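Local coordinates for protein putative sugar kinase PH1459 (Pyrococcus horikoshii, PDB 3EWM) that binds ATP and, as a PfkB-family carbohydrate kinase, probably transfers phosphate to a sugar, possibly fructose, at residues A[38-43]-A[48-53]; A[67-70]-A[75-78]; A[228-233]-A[263-268]; A[276-281]-A[287-292]. All coordinates share one frame; numbering follows the deposited sequence.

Contact 1 (A[38-43]-A[48-53]); sequences NVAVGV and VKSSLI
The hydroxyl of Ser50 reaches from the strand to the helix, its OG donating a short hydrogen bond of 2.6 Å to the carbonyl O of Ala40. The donor comes in from the flank of the carbonyl, at a C=O...OG angle of 109° and tilted 25° from its plane. With OG anti to the backbone N (chi1 -177°), the hydroxyl is carried past Ala40, whose CB lies 3.4 Å from Ser50 OG, while Ser50 CB packs 3.7 Å from Val43 CG1. That same Val43 branch also meets Val48 CG1 at 3.6 Å, the two side chains crossing obliquely. A second bond closes the turn, Val48 N donating to Val43 O at 3.2 Å. Further along, Ala40 CB touches Leu52 CB loosely at 4.3 Å. Losing the Ser50 hydroxyl, as with an alanine here, is likely to leave Ala40 O without its side-chain donor from the strand and weaken the tie between helix and strand. Val43 and Leu52 also touch strand 3-7, while Val48 is covered by helix 245-259. Helix 35-45 thus runs nearly antiparallel to the strand that follows it, the helix-turn-strand unit of the alpha/beta ribokinase-type fold.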
loop_
_atom_site.group_PDB
_atom_site.type_symbol
_atom_site.label_atom_id
_atom_site.label_comp_id
_atom_site.label_asym_id
_atom_site.label_seq_id
_atom_site.Cartn_x
_atom_site.Cartn_y
_atom_site.Cartn_z
ATOM N N ASN A 38 -13.482 -3.230 -12.407
ATOM C CA ASN A 38 -14.772 -2.566 -12.262
ATOM C C ASN A 38 -15.631 -2.806 -13.485
ATOM O O ASN A 38 -16.834 -3.004 -13.375
ATOM C CB ASN A 38 -14.620 -1.057 -12.030
ATOM C CG ASN A 38 -13.673 -0.718 -10.882
ATOM O OD1 ASN A 38 -13.424 -1.527 -9.997
ATOM N ND2 ASN A 38 -13.122 0.499 -10.913
ATOM N N VAL A 39 -15.006 -2.755 -14.657
ATOM C CA VAL A 39 -15.709 -3.021 -15.903
ATOM C C VAL A 39 -16.159 -4.490 -15.935
ATOM O O VAL A 39 -17.281 -4.798 -16.327
ATOM C CB VAL A 39 -14.836 -2.724 -17.136
ATOM C CG1 VAL A 39 -15.573 -3.159 -18.422
ATOM C CG2 VAL A 39 -14.502 -1.245 -17.216
ATOM N N ALA A 40 -15.276 -5.378 -15.496
ATOM C CA ALA A 40 -15.586 -6.812 -15.473
ATOM C C ALA A 40 -16.808 -7.078 -14.610
ATOM O O ALA A 40 -17.674 -7.858 -14.995
ATOM C CB ALA A 40 -14.400 -7.620 -14.958
ATOM N N VAL A 41 -16.876 -6.430 -13.447
ATOM C CA VAL A 41 -18.052 -6.550 -12.576
ATOM C C VAL A 41 -19.302 -5.969 -13.265
ATOM O O VAL A 41 -20.364 -6.592 -13.253
ATOM C CB VAL A 41 -17.785 -5.903 -11.188
ATOM C CG1 VAL A 41 -19.085 -5.720 -10.376
ATOM C CG2 VAL A 41 -16.763 -6.732 -10.425
ATOM N N GLY A 42 -19.158 -4.808 -13.894
ATOM C CA GLY A 42 -20.260 -4.206 -14.653
ATOM C C GLY A 42 -20.807 -5.136 -15.718
ATOM O O GLY A 42 -22.013 -5.335 -15.805
ATOM N N VAL A 43 -19.911 -5.716 -16.513
ATOM C CA VAL A 43 -20.278 -6.700 -17.553
ATOM C C VAL A 43 -21.088 -7.853 -16.973
ATOM O O VAL A 43 -22.168 -8.182 -17.476
ATOM C CB VAL A 43 -19.042 -7.217 -18.283
ATOM C CG1 VAL A 43 -19.371 -8.417 -19.178
ATOM C CG2 VAL A 43 -18.417 -6.083 -19.104
ATOM N N VAL A 48 -23.691 -10.685 -18.653
ATOM C CA VAL A 48 -22.770 -11.227 -19.649
ATOM C C VAL A 48 -21.586 -11.901 -18.951
ATOM O O VAL A 48 -21.082 -11.372 -17.969
ATOM C CB VAL A 48 -22.283 -10.114 -20.608
ATOM C CG1 VAL A 48 -21.113 -10.570 -21.459
ATOM C CG2 VAL A 48 -23.435 -9.639 -21.482
ATOM N N LYS A 49 -21.172 -13.068 -19.454
ATOM C CA LYS A 49 -19.979 -13.772 -18.945
ATOM C C LYS A 49 -18.766 -12.848 -18.972
ATOM O O LYS A 49 -18.419 -12.281 -20.011
ATOM C CB LYS A 49 -19.661 -15.027 -19.767
ATOM C CG LYS A 49 -20.479 -16.255 -19.422
ATOM C CD LYS A 49 -20.111 -17.430 -20.370
ATOM C CE LYS A 49 -20.856 -17.356 -21.704
ATOM N NZ LYS A 49 -20.756 -18.646 -22.481
ATOM N N SER A 50 -18.146 -12.688 -17.810
ATOM C CA SER A 50 -17.065 -11.732 -17.628
ATOM C C SER A 50 -15.898 -12.407 -16.950
ATOM O O SER A 50 -16.069 -13.085 -15.947
ATOM C CB SER A 50 -17.559 -10.573 -16.768
ATOM O OG SER A 50 -16.565 -9.597 -16.627
ATOM N N SER A 51 -14.706 -12.208 -17.501
ATOM C CA SER A 51 -13.490 -12.790 -16.953
ATOM C C SER A 51 -12.472 -11.692 -16.773
ATOM O O SER A 51 -12.363 -10.787 -17.601
ATOM C CB SER A 51 -12.887 -13.821 -17.913
ATOM O OG SER A 51 -13.683 -14.973 -18.004
ATOM N N LEU A 52 -11.716 -11.773 -15.690
ATOM C CA LEU A 52 -10.675 -10.813 -15.445
ATOM C C LEU A 52 -9.333 -11.510 -15.383
ATOM O O LEU A 52 -9.149 -12.491 -14.666
ATOM C CB LEU A 52 -10.947 -10.035 -14.152
ATOM C CG LEU A 52 -9.861 -9.036 -13.726
ATOM C CD1 LEU A 52 -9.749 -7.867 -14.723
ATOM C CD2 LEU A 52 -10.180 -8.541 -12.324
ATOM N N ILE A 53 -8.405 -10.999 -16.170
ATOM C CA ILE A 53 -7.038 -11.463 -16.132
ATOM C C ILE A 53 -6.237 -10.409 -15.412
ATOM O O ILE A 53 -6.165 -9.253 -15.835
ATOM C CB ILE A 53 -6.488 -11.704 -17.545
ATOM C CG1 ILE A 53 -7.183 -12.927 -18.160
ATOM C CG2 ILE A 53 -4.921 -11.859 -17.516
ATOM C CD1 ILE A 53 -7.293 -12.839 -19.657
#

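Contact 2 (A[67-70]-A[75-78]); sequences EELS and DTRG
Thr76 presses its methyl against Leu69 in a helix-to-strand connection, the loop that leads from helix 60-71 to strand 79-82, and an Asx turn shapes the later half of this loop. The turn begins at Asp75, whose backbone pairs with Ser50 and Leu52 and whose OD2 also accepts from Ser51 OG, so this part of the loop is tied to strand 49-57. Next, Thr76 turns its CG2 anti to the carbonyl carbon (chi1 54° for OG1), which sends the methyl to the helix. Thr76 CG2 lies only 3.4 Å from Leu69 CB, tighter than an ordinary carbon contact, and 4.0 Å from Ser70 N. No hydrogen bond joins the two segments; this one methyl carries the contact. Arg77 then folds back on Asp75. Arg77 N donates to Asp75 OD1 at 3.1 Å to make the Asx turn, while Arg77 NE reaches the same oxygen at 2.8 Å from the opposite face of the carboxylate. NH2 of Arg77 completes a side-on grip with a salt bridge to Asp75 OD2 at 2.8 Å, the carboxylate carbon lying in the guanidinium plane. Gly78 follows, its backbone bonded to Ser54. On the helix, away from the loop, Glu67 OE2 forms a salt bridge with Lys23 NZ of the second subunit.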
loop_
_atom_site.group_PDB
_atom_site.type_symbol
_atom_site.label_atom_id
_atom_site.label_comp_id
_atom_site.label_asym_id
_atom_site.label_seq_id
_atom_site.Cartn_x
_atom_site.Cartn_y
_atom_site.Cartn_z
ATOM N N GLU A 67 -12.414 -13.013 -3.974
ATOM C CA GLU A 67 -13.716 -13.338 -3.365
ATOM C C GLU A 67 -14.793 -12.350 -3.780
ATOM O O GLU A 67 -15.898 -12.758 -4.111
ATOM C CB GLU A 67 -13.615 -13.393 -1.845
ATOM C CG GLU A 67 -12.936 -14.668 -1.312
ATOM C CD GLU A 67 -12.819 -14.679 0.211
ATOM O OE1 GLU A 67 -13.358 -13.744 0.863
ATOM O OE2 GLU A 67 -12.136 -15.591 0.746
ATOM N N GLU A 68 -14.469 -11.059 -3.768
ATOM C CA GLU A 68 -15.425 -10.028 -4.160
ATOM C C GLU A 68 -15.833 -10.141 -5.624
ATOM O O GLU A 68 -17.000 -9.957 -5.961
ATOM C CB GLU A 68 -14.859 -8.639 -3.860
ATOM C CG GLU A 68 -14.695 -8.363 -2.336
ATOM C CD GLU A 68 -15.976 -8.623 -1.551
ATOM O OE1 GLU A 68 -16.966 -7.902 -1.757
ATOM O OE2 GLU A 68 -15.998 -9.568 -0.739
ATOM N N LEU A 69 -14.855 -10.403 -6.486
ATOM C CA LEU A 69 -15.101 -10.699 -7.888
ATOM C C LEU A 69 -16.006 -11.918 -8.057
ATOM O O LEU A 69 -17.001 -11.847 -8.752
ATOM C CB LEU A 69 -13.785 -10.884 -8.645
ATOM C CG LEU A 69 -13.055 -9.555 -8.834
ATOM C CD1 LEU A 69 -11.700 -9.789 -9.418
ATOM C CD2 LEU A 69 -13.886 -8.641 -9.708
ATOM N N SER A 70 -15.649 -13.019 -7.394
ATOM C CA SER A 70 -16.491 -14.217 -7.366
ATOM C C SER A 70 -17.927 -13.907 -6.932
ATOM O O SER A 70 -18.866 -14.388 -7.549
ATOM C CB SER A 70 -15.898 -15.269 -6.438
ATOM O OG SER A 70 -16.559 -16.511 -6.630
ATOM N N ASP A 75 -15.490 -14.405 -13.494
ATOM C CA ASP A 75 -14.555 -15.511 -13.573
ATOM C C ASP A 75 -13.203 -15.027 -13.073
ATOM O O ASP A 75 -12.676 -14.026 -13.570
ATOM C CB ASP A 75 -14.484 -15.997 -15.018
ATOM C CG ASP A 75 -13.387 -17.027 -15.255
ATOM O OD1 ASP A 75 -13.026 -17.791 -14.325
ATOM O OD2 ASP A 75 -12.902 -17.064 -16.407
ATOM N N THR A 76 -12.660 -15.717 -12.069
ATOM C CA THR A 76 -11.400 -15.276 -11.444
ATOM C C THR A 76 -10.248 -16.243 -11.717
ATOM O O THR A 76 -9.139 -16.061 -11.194
ATOM C CB THR A 76 -11.550 -15.084 -9.929
ATOM O OG1 THR A 76 -12.062 -16.287 -9.362
ATOM C CG2 THR A 76 -12.504 -13.915 -9.612
ATOM N N ARG A 77 -10.496 -17.239 -12.568
ATOM C CA ARG A 77 -9.496 -18.254 -12.893
ATOM C C ARG A 77 -8.230 -17.642 -13.485
ATOM O O ARG A 77 -7.122 -18.134 -13.236
ATOM C CB ARG A 77 -10.058 -19.321 -13.838
ATOM C CG ARG A 77 -11.020 -20.350 -13.202
ATOM C CD ARG A 77 -11.712 -21.174 -14.312
ATOM N NE ARG A 77 -12.171 -20.268 -15.370
ATOM C CZ ARG A 77 -12.343 -20.580 -16.655
ATOM N NH1 ARG A 77 -12.131 -21.821 -17.097
ATOM N NH2 ARG A 77 -12.730 -19.631 -17.505
ATOM N N GLY A 78 -8.392 -16.568 -14.261
ATOM C CA GLY A 78 -7.257 -15.869 -14.854
ATOM C C GLY A 78 -6.578 -14.853 -13.934
ATOM O O GLY A 78 -5.733 -14.068 -14.380
#

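Contact 3 (A[228-233]-A[263-268]); sequences TVVDVP and LDLLKL
Val230 meets Leu265 and Leu266 through aliphatic branches, and no flat group is laid between them; the carboxylates of the two segments, on Asp264 and Asp231, work beside the contact. Asp264 occupies the N-cap of helix 265-279: its OD1 accepts from Lys267 N at 3.0 Å, the N-H meeting the oxygen from above the carboxylate plane, 44° out of it. The bond is straight, 171° at the hydrogen, and satisfies a backbone N-H of the first helical turn. Asp231, on the strand, gives its OD2 to a salt bridge with Arg222 NE on the adjoining strand. The strand itself, 228-233, is the outermost one at its end of the chain's main sheet, antiparallel to 220-225, and helix 265-279 begins across its face in the alpha/beta ribokinase-type fold. Val230 faces two successive leucines of the helix. With Val230 CG1 anti to the backbone N (chi1 170°), the two methyls part: Val230 CG2 packs 3.6 Å from Leu265 CB, and Val230 CG1 lies 3.8 Å from Leu266 CD2. The side chains of Val230 and Leu266 cross at about a right angle. Leu265 also touches Leu211 and the side chain of Lys225, while Leu266 is exposed. At the start of the strand, Thr228 turns its methyl CG2 to Leu265 CD1, a looser touch at 4.2 Å.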
loop_
_atom_site.group_PDB
_atom_site.type_symbol
_atom_site.label_atom_id
_atom_site.label_comp_id
_atom_site.label_asym_id
_atom_site.label_seq_id
_atom_site.Cartn_x
_atom_site.Cartn_y
_atom_site.Cartn_z
ATOM N N THR A 228 -19.364 9.782 -38.427
ATOM C CA THR A 228 -20.607 9.899 -37.672
ATOM C C THR A 228 -20.321 10.194 -36.203
ATOM O O THR A 228 -19.575 9.462 -35.550
ATOM C CB THR A 228 -21.467 8.617 -37.755
ATOM O OG1 THR A 228 -21.569 8.187 -39.118
ATOM C CG2 THR A 228 -22.869 8.863 -37.178
ATOM N N VAL A 229 -20.905 11.284 -35.714
ATOM C CA VAL A 229 -20.851 11.646 -34.302
ATOM C C VAL A 229 -22.272 11.601 -33.737
ATOM O O VAL A 229 -23.166 12.274 -34.254
ATOM C CB VAL A 229 -20.231 13.048 -34.111
ATOM C CG1 VAL A 229 -20.210 13.448 -32.653
ATOM C CG2 VAL A 229 -18.831 13.087 -34.683
ATOM N N VAL A 230 -22.484 10.772 -32.714
ATOM C CA VAL A 230 -23.745 10.754 -31.964
ATOM C C VAL A 230 -23.499 11.344 -30.582
ATOM O O VAL A 230 -22.780 10.758 -29.755
ATOM C CB VAL A 230 -24.344 9.330 -31.848
ATOM C CG1 VAL A 230 -25.535 9.304 -30.860
ATOM C CG2 VAL A 230 -24.759 8.808 -33.226
ATOM N N ASP A 231 -24.063 12.521 -30.333
ATOM C CA ASP A 231 -23.946 13.105 -29.015
ATOM C C ASP A 231 -25.053 12.616 -28.106
ATOM O O ASP A 231 -26.223 12.598 -28.490
ATOM C CB ASP A 231 -23.831 14.636 -29.061
ATOM C CG ASP A 231 -22.374 15.100 -29.127
ATOM O OD1 ASP A 231 -21.865 15.676 -28.141
ATOM O OD2 ASP A 231 -21.716 14.848 -30.148
ATOM N N VAL A 232 -24.665 12.183 -26.909
ATOM C CA VAL A 232 -25.610 11.681 -25.922
ATOM C C VAL A 232 -25.515 12.544 -24.664
ATOM O O VAL A 232 -24.649 12.305 -23.813
ATOM C CB VAL A 232 -25.356 10.182 -25.580
ATOM C CG1 VAL A 232 -26.491 9.634 -24.717
ATOM C CG2 VAL A 232 -25.211 9.325 -26.858
ATOM N N PRO A 233 -26.390 13.569 -24.542
ATOM C CA PRO A 233 -26.352 14.355 -23.317
ATOM C C PRO A 233 -26.811 13.514 -22.149
ATOM O O PRO A 233 -27.606 12.587 -22.315
ATOM C CB PRO A 233 -27.342 15.506 -23.577
ATOM C CG PRO A 233 -28.186 15.073 -24.698
ATOM C CD PRO A 233 -27.409 14.058 -25.494
ATOM N N LEU A 263 -23.297 -2.141 -34.980
ATOM C CA LEU A 263 -22.901 -1.019 -34.167
ATOM C C LEU A 263 -23.940 0.082 -34.315
ATOM O O LEU A 263 -23.683 1.098 -34.960
ATOM C CB LEU A 263 -21.555 -0.516 -34.654
ATOM C CG LEU A 263 -20.418 -0.209 -33.700
ATOM C CD1 LEU A 263 -20.446 -1.087 -32.450
ATOM C CD2 LEU A 263 -19.169 -0.472 -34.472
ATOM N N ASP A 264 -25.117 -0.125 -33.734
ATOM C CA ASP A 264 -26.152 0.889 -33.797
ATOM C C ASP A 264 -25.889 1.954 -32.729
ATOM O O ASP A 264 -26.174 1.728 -31.559
ATOM C CB ASP A 264 -27.532 0.261 -33.616
ATOM C CG ASP A 264 -28.663 1.272 -33.787
ATOM O OD1 ASP A 264 -28.594 2.362 -33.171
ATOM O OD2 ASP A 264 -29.627 0.977 -34.527
ATOM N N LEU A 265 -25.382 3.116 -33.144
ATOM C CA LEU A 265 -24.896 4.139 -32.202
ATOM C C LEU A 265 -25.966 4.717 -31.284
ATOM O O LEU A 265 -25.711 4.962 -30.097
ATOM C CB LEU A 265 -24.137 5.261 -32.928
ATOM C CG LEU A 265 -22.839 4.865 -33.654
ATOM C CD1 LEU A 265 -22.067 6.084 -34.128
ATOM C CD2 LEU A 265 -21.948 3.984 -32.810
ATOM N N LEU A 266 -27.157 4.931 -31.834
ATOM C CA LEU A 266 -28.310 5.374 -31.048
ATOM C C LEU A 266 -28.736 4.382 -29.965
ATOM O O LEU A 266 -28.915 4.768 -28.816
ATOM C CB LEU A 266 -29.486 5.716 -31.974
ATOM C CG LEU A 266 -29.285 6.999 -32.790
ATOM C CD1 LEU A 266 -30.505 7.242 -33.650
ATOM C CD2 LEU A 266 -29.039 8.204 -31.853
ATOM N N LYS A 267 -28.865 3.107 -30.325
ATOM C CA LYS A 267 -29.282 2.081 -29.364
ATOM C C LYS A 267 -28.204 1.930 -28.296
ATOM O O LYS A 267 -28.497 1.819 -27.103
ATOM C CB LYS A 267 -29.513 0.739 -30.066
ATOM C CG LYS A 267 -30.778 0.693 -30.916
ATOM C CD LYS A 267 -30.845 -0.623 -31.685
ATOM C CE LYS A 267 -31.926 -0.580 -32.763
ATOM N NZ LYS A 267 -33.281 -0.554 -32.165
ATOM N N LEU A 268 -26.960 1.939 -28.751
ATOM C CA LEU A 268 -25.816 1.810 -27.881
ATOM C C LEU A 268 -25.717 3.031 -26.957
ATOM O O LEU A 268 -25.585 2.884 -25.750
ATOM C CB LEU A 268 -24.578 1.659 -28.743
ATOM C CG LEU A 268 -23.233 1.452 -28.078
ATOM C CD1 LEU A 268 -23.264 0.230 -27.177
ATOM C CD2 LEU A 268 -22.219 1.292 -29.230
#

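Contact 4 (A[276-281]-A[287-292]); sequences AALSTQ and STPRKD
Apolar contact between Leu278 and Pro289 carries one side of this junction: Leu278 CB rests 3.7 Å from Pro289 CG, the two side chains crossing at about a right angle. The proline also brings its CD to within 3.9 Å of Ser279 N, so the ring lies against the backbone of Ser279. A CH...O contact comes next, Ser279 CA standing 3.2 Å from Ser287 O. A water links the two serine hydroxyls. It donates to Ser279 OG at 3.1 Å and is hydrogen-bonded to Ser287 OG at 2.8 Å, bridging two buried side chains. Ser279 OG, placed between the backbone N and the carbonyl carbon (chi1 75°), turns back along the helix to donate to Ala276 O at 2.5 Å. Replacing Ser279 by alanine would probably deprive Ala276 O of this donor and take from the water its hydroxyl partner on the helix. Around this core, helix 245-259 covers Ser279 through Ala245 and Ala248, and Leu294 of helix 291-294 packs on both Leu278 and Pro289, so this part of the chain packs against both helices.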
loop_
_atom_site.group_PDB
_atom_site.type_symbol
_atom_site.label_atom_id
_atom_site.label_comp_id
_atom_site.label_asym_id
_atom_site.label_seq_id
_atom_site.Cartn_x
_atom_site.Cartn_y
_atom_site.Cartn_z
ATOM N N ALA A 276 -25.031 4.350 -17.171
ATOM C CA ALA A 276 -24.281 5.385 -16.465
ATOM C C ALA A 276 -25.178 6.183 -15.526
ATOM O O ALA A 276 -24.825 6.385 -14.363
ATOM C CB ALA A 276 -23.548 6.328 -17.430
ATOM N N ALA A 277 -26.333 6.619 -16.029
ATOM C CA ALA A 277 -27.265 7.412 -15.223
ATOM C C ALA A 277 -27.646 6.637 -13.967
ATOM O O ALA A 277 -27.536 7.145 -12.843
ATOM C CB ALA A 277 -28.517 7.757 -16.037
ATOM N N LEU A 278 -28.065 5.389 -14.170
ATOM C CA LEU A 278 -28.472 4.529 -13.057
ATOM C C LEU A 278 -27.305 4.205 -12.124
ATOM O O LEU A 278 -27.510 4.041 -10.926
ATOM C CB LEU A 278 -29.140 3.241 -13.549
ATOM C CG LEU A 278 -30.528 3.261 -14.214
ATOM C CD1 LEU A 278 -31.038 1.835 -14.319
ATOM C CD2 LEU A 278 -31.538 4.141 -13.489
ATOM N N SER A 279 -26.085 4.145 -12.662
ATOM C CA SER A 279 -24.905 3.889 -11.818
ATOM C C SER A 279 -24.692 4.967 -10.769
ATOM O O SER A 279 -24.080 4.708 -9.722
ATOM C CB SER A 279 -23.620 3.727 -12.643
ATOM O OG SER A 279 -23.146 4.966 -13.116
ATOM N N THR A 280 -25.182 6.174 -11.050
ATOM C CA THR A 280 -24.978 7.296 -10.137
ATOM C C THR A 280 -25.752 7.148 -8.835
ATOM O O THR A 280 -25.512 7.900 -7.898
ATOM C CB THR A 280 -25.334 8.656 -10.746
ATOM O OG1 THR A 280 -26.760 8.760 -10.884
ATOM C CG2 THR A 280 -24.641 8.868 -12.097
ATOM N N GLN A 281 -26.678 6.196 -8.792
ATOM C CA GLN A 281 -27.528 5.983 -7.632
ATOM C C GLN A 281 -26.917 4.949 -6.686
ATOM O O GLN A 281 -27.470 4.681 -5.628
ATOM C CB GLN A 281 -28.926 5.550 -8.078
ATOM C CG GLN A 281 -29.561 6.519 -9.044
ATOM C CD GLN A 281 -29.620 7.924 -8.476
ATOM O OE1 GLN A 281 -28.882 8.819 -8.899
ATOM N NE2 GLN A 281 -30.477 8.118 -7.499
ATOM N N SER A 287 -20.554 0.364 -9.544
ATOM C CA SER A 287 -21.843 1.006 -9.434
ATOM C C SER A 287 -22.797 0.610 -10.571
ATOM O O SER A 287 -23.936 1.066 -10.597
ATOM C CB SER A 287 -21.651 2.521 -9.373
ATOM O OG SER A 287 -21.254 2.993 -10.631
ATOM N N THR A 288 -22.353 -0.257 -11.478
ATOM C CA THR A 288 -23.189 -0.666 -12.612
ATOM C C THR A 288 -24.480 -1.282 -12.068
ATOM O O THR A 288 -24.417 -2.160 -11.225
ATOM C CB THR A 288 -22.497 -1.724 -13.486
ATOM O OG1 THR A 288 -21.246 -1.214 -13.948
ATOM C CG2 THR A 288 -23.386 -2.128 -14.683
ATOM N N PRO A 289 -25.641 -0.815 -12.546
ATOM C CA PRO A 289 -26.897 -1.450 -12.147
ATOM C C PRO A 289 -27.004 -2.870 -12.693
ATOM O O PRO A 289 -26.360 -3.216 -13.678
ATOM C CB PRO A 289 -27.957 -0.550 -12.770
ATOM C CG PRO A 289 -27.252 0.065 -13.974
ATOM C CD PRO A 289 -25.873 0.331 -13.448
ATOM N N ARG A 290 -27.823 -3.677 -12.042
ATOM C CA ARG A 290 -28.040 -5.042 -12.475
ATOM C C ARG A 290 -28.999 -5.096 -13.660
ATOM O O ARG A 290 -29.880 -4.232 -13.810
ATOM C CB ARG A 290 -28.558 -5.879 -11.305
ATOM C CG ARG A 290 -27.653 -5.766 -10.082
ATOM C CD ARG A 290 -27.733 -6.959 -9.171
ATOM N NE ARG A 290 -26.409 -7.207 -8.607
ATOM C CZ ARG A 290 -25.514 -8.053 -9.121
ATOM N NH1 ARG A 290 -25.785 -8.774 -10.208
ATOM N NH2 ARG A 290 -24.339 -8.183 -8.534
ATOM N N LYS A 291 -28.802 -6.110 -14.499
ATOM C CA LYS A 291 -29.691 -6.420 -15.597
ATOM C C LYS A 291 -31.168 -6.336 -15.173
ATOM O O LYS A 291 -31.985 -5.719 -15.868
ATOM C CB LYS A 291 -29.363 -7.817 -16.141
ATOM C CG LYS A 291 -30.314 -8.296 -17.196
ATOM C CD LYS A 291 -29.757 -9.479 -17.942
ATOM C CE LYS A 291 -30.749 -9.960 -18.973
ATOM N NZ LYS A 291 -30.132 -10.872 -19.971
ATOM N N ASP A 292 -31.496 -6.929 -14.027
ATOM C CA ASP A 292 -32.893 -6.982 -13.568
ATOM C C ASP A 292 -33.478 -5.578 -13.339
ATOM O O ASP A 292 -34.624 -5.321 -13.687
ATOM C CB ASP A 292 -33.049 -7.882 -12.333
ATOM C CG ASP A 292 -32.148 -7.469 -11.174
ATOM O OD1 ASP A 292 -32.309 -6.346 -10.641
ATOM O OD2 ASP A 292 -31.282 -8.277 -10.774
HETATM O O HOH W 1 -21.452 5.752 -10.667
#

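The contacts follow one another in series along the chain. Contacts 1 and 2 are neighbours, with centres about 9 Å apart: strand 49-57 leads into helix 60-71, and Leu52 and Val41 of the first pack on Leu69 of the second. Contacts 1 and 4, centres about 15 Å apart, touch where Gly42 meets Thr288. Contacts 3 and 4 share helix 265-279, one near each end, their centres about 19 Å apart. Contacts 2 and 3, centres about 32 Å apart, lie on opposite sides of the chain's centre. Contacts 1 and 3 join helices to strands of one large sheet, which also carries the ATP-binding residues Lys190, Thr215 and Gly220; contacts 2 and 4 join helices to loops.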